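Local coordinates for rieske iron-sulfur protein soxF (PDB 1JM1), which carries a Rieske-type [2Fe-2S] cluster and probably transfers electrons in the archaeal respiratory chain, at residues Y13-I18 / Y33-P38. Numbering follows the deposited sequence. Where two conformers were deposited one is given.
Sequences YKVANI and YFFAYP
Two tyrosine hydroxyls, one from each strand, are each linked through one water to a backbone atom of the facing strand; strands 13-17 and 32-36 share no direct hydrogen bond here, and these waters bridge them. One water lies 2.7 Å from Tyr13 OH and accepts the N-H of Ala36; the other donates to Val15 O and lies 2.6 Å from Tyr33 OH, near the plane of that ring. The strand axes run antiparallel at 163° but stand 8.2 Å apart, so side chains fill the gap between them. At its middle Val15 lays both methyls against one face of the Phe35 ring: CG2 sits 3.9 Å from the centroid, 15° off the normal, in a CH-pi contact, while CG1 approaches Phe35 CD2. Beside this pair Tyr13 and Tyr37 extend past one another, Tyr13 CB lying 3.6 Å from Tyr37 CD1, at the edge of that ring, and Tyr13 turns its own edge to Phe35 CD1. Toward the other end Ala16 CB packs 3.7 Å from Tyr33 CE2; a classic beta bulge, Val15 and Ala16 facing Ile162, lets both adjacent residues point across. The contact thus joins edge strands of two antiparallel sheets, away from the cluster: 13-17 pairs with 161-167, 32-36 with 43-48, and helix 18-28 makes up most of the chain between them.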
loop_
_atom_site.group_PDB
_atom_site.type_symbol
_atom_site.label_atom_id
_atom_site.label_comp_id
_atom_site.label_asym_id
_atom_site.label_seq_id
_atom_site.Cartn_x
_atom_site.Cartn_y
_atom_site.Cartn_z
ATOM N N TYR A 13 -13.768 -3.829 -2.288
ATOM C CA TYR A 13 -14.019 -2.447 -1.928
ATOM C C TYR A 13 -13.566 -1.525 -3.025
ATOM O O TYR A 13 -12.411 -1.570 -3.429
ATOM C CB TYR A 13 -13.251 -2.090 -0.612
ATOM C CG TYR A 13 -13.167 -0.627 -0.292
ATOM C CD1 TYR A 13 -14.378 -0.009 0.078
ATOM C CD2 TYR A 13 -12.008 0.163 -0.376
ATOM C CE1 TYR A 13 -14.359 1.350 0.375
ATOM C CE2 TYR A 13 -12.014 1.522 -0.114
ATOM C CZ TYR A 13 -13.183 2.090 0.276
ATOM O OH TYR A 13 -13.184 3.488 0.510
ATOM N N LYS A 14 -14.424 -0.621 -3.504
ATOM C CA LYS A 14 -14.030 0.343 -4.496
ATOM C C LYS A 14 -13.197 1.451 -3.888
ATOM O O LYS A 14 -13.667 2.202 -3.014
ATOM C CB LYS A 14 -15.308 0.966 -5.116
ATOM C CG LYS A 14 -14.935 1.848 -6.315
ATOM C CD LYS A 14 -16.171 2.603 -6.857
ATOM C CE LYS A 14 -17.336 1.694 -7.221
ATOM N NZ LYS A 14 -18.391 2.461 -7.932
ATOM N N VAL A 15 -11.985 1.588 -4.318
ATOM C CA VAL A 15 -11.067 2.621 -3.829
ATOM C C VAL A 15 -11.339 3.945 -4.521
ATOM O O VAL A 15 -11.499 4.987 -3.898
ATOM C CB VAL A 15 -9.596 2.204 -4.007
ATOM C CG1 VAL A 15 -8.677 3.351 -3.542
ATOM C CG2 VAL A 15 -9.282 0.966 -3.237
ATOM N N ALA A 16 -11.329 3.919 -5.863
ATOM C CA ALA A 16 -11.425 5.113 -6.683
ATOM C C ALA A 16 -11.595 4.675 -8.131
ATOM O O ALA A 16 -11.241 3.558 -8.482
ATOM C CB ALA A 16 -10.163 5.973 -6.606
ATOM N N ASN A 17 -12.078 5.579 -8.980
ATOM C CA ASN A 17 -12.005 5.365 -10.407
ATOM C C ASN A 17 -10.646 5.794 -10.909
ATOM O O ASN A 17 -10.050 6.742 -10.379
ATOM C CB ASN A 17 -13.139 6.190 -11.076
ATOM C CG ASN A 17 -13.273 5.833 -12.549
ATOM O OD1 ASN A 17 -12.599 6.419 -13.400
ATOM N ND2 ASN A 17 -14.134 4.877 -12.825
ATOM N N ILE A 18 -10.168 5.148 -11.972
ATOM C CA ILE A 18 -8.896 5.569 -12.585
ATOM C C ILE A 18 -8.873 7.033 -12.907
ATOM O O ILE A 18 -7.834 7.667 -12.797
ATOM C CB ILE A 18 -8.634 4.701 -13.857
ATOM C CG1 ILE A 18 -7.271 4.969 -14.467
ATOM C CG2 ILE A 18 -9.689 4.881 -14.933
ATOM C CD1 ILE A 18 -6.117 4.529 -13.549
ATOM N N TYR A 33 -2.725 8.076 -3.057
ATOM C CA TYR A 33 -4.147 8.232 -2.843
ATOM C C TYR A 33 -4.538 7.374 -1.663
ATOM O O TYR A 33 -4.502 6.130 -1.739
ATOM C CB TYR A 33 -4.916 7.856 -4.092
ATOM C CG TYR A 33 -6.347 8.181 -4.163
ATOM C CD1 TYR A 33 -6.798 9.345 -4.779
ATOM C CD2 TYR A 33 -7.319 7.354 -3.556
ATOM C CE1 TYR A 33 -8.139 9.670 -4.838
ATOM C CE2 TYR A 33 -8.667 7.692 -3.653
ATOM C CZ TYR A 33 -9.028 8.856 -4.286
ATOM O OH TYR A 33 -10.390 9.179 -4.450
ATOM N N PHE A 34 -4.920 7.986 -0.544
ATOM C CA PHE A 34 -5.181 7.266 0.691
ATOM C C PHE A 34 -6.585 6.718 0.732
ATOM O O PHE A 34 -7.515 7.322 0.173
ATOM C CB PHE A 34 -4.942 8.156 1.918
ATOM C CG PHE A 34 -3.461 8.461 2.118
ATOM C CD1 PHE A 34 -2.925 9.607 1.560
ATOM C CD2 PHE A 34 -2.670 7.600 2.838
ATOM C CE1 PHE A 34 -1.572 9.863 1.762
ATOM C CE2 PHE A 34 -1.310 7.859 3.034
ATOM C CZ PHE A 34 -0.765 8.993 2.502
ATOM N N PHE A 35 -6.730 5.602 1.439
ATOM C CA PHE A 35 -8.018 4.955 1.665
ATOM C C PHE A 35 -7.870 4.071 2.910
ATOM O O PHE A 35 -6.765 4.006 3.485
ATOM C CB PHE A 35 -8.476 4.147 0.422
ATOM C CG PHE A 35 -7.615 2.998 0.037
ATOM C CD1 PHE A 35 -7.960 1.689 0.339
ATOM C CD2 PHE A 35 -6.430 3.186 -0.671
ATOM C CE1 PHE A 35 -7.210 0.617 -0.084
ATOM C CE2 PHE A 35 -5.661 2.108 -1.090
ATOM C CZ PHE A 35 -6.040 0.828 -0.804
ATOM N N ALA A 36 -8.926 3.434 3.332
ATOM C CA ALA A 36 -8.884 2.462 4.429
ATOM C C ALA A 36 -9.400 1.140 3.919
ATOM O O ALA A 36 -10.361 1.103 3.129
ATOM C CB ALA A 36 -9.735 2.895 5.609
ATOM N N TYR A 37 -8.774 0.041 4.350
ATOM C CA TYR A 37 -9.166 -1.273 3.860
ATOM C C TYR A 37 -8.451 -2.359 4.653
ATOM O O TYR A 37 -7.260 -2.205 4.926
ATOM C CB TYR A 37 -8.705 -1.452 2.387
ATOM C CG TYR A 37 -9.060 -2.800 1.798
ATOM C CD1 TYR A 37 -10.337 -3.073 1.323
ATOM C CD2 TYR A 37 -8.098 -3.822 1.757
ATOM C CE1 TYR A 37 -10.657 -4.320 0.820
ATOM C CE2 TYR A 37 -8.437 -5.068 1.260
ATOM C CZ TYR A 37 -9.735 -5.304 0.791
ATOM O OH TYR A 37 -10.002 -6.563 0.315
ATOM N N PRO A 38 -9.111 -3.497 4.919
ATOM C CA PRO A 38 -10.533 -3.776 4.706
ATOM C C PRO A 38 -11.477 -3.154 5.683
ATOM O O PRO A 38 -12.686 -3.211 5.443
ATOM C CB PRO A 38 -10.585 -5.320 4.737
ATOM C CG PRO A 38 -9.460 -5.673 5.716
ATOM C CD PRO A 38 -8.378 -4.708 5.388
HETATM O O HOH W 1 -11.540 4.379 2.512
HETATM O O HOH W 2 -12.413 7.620 -3.920
#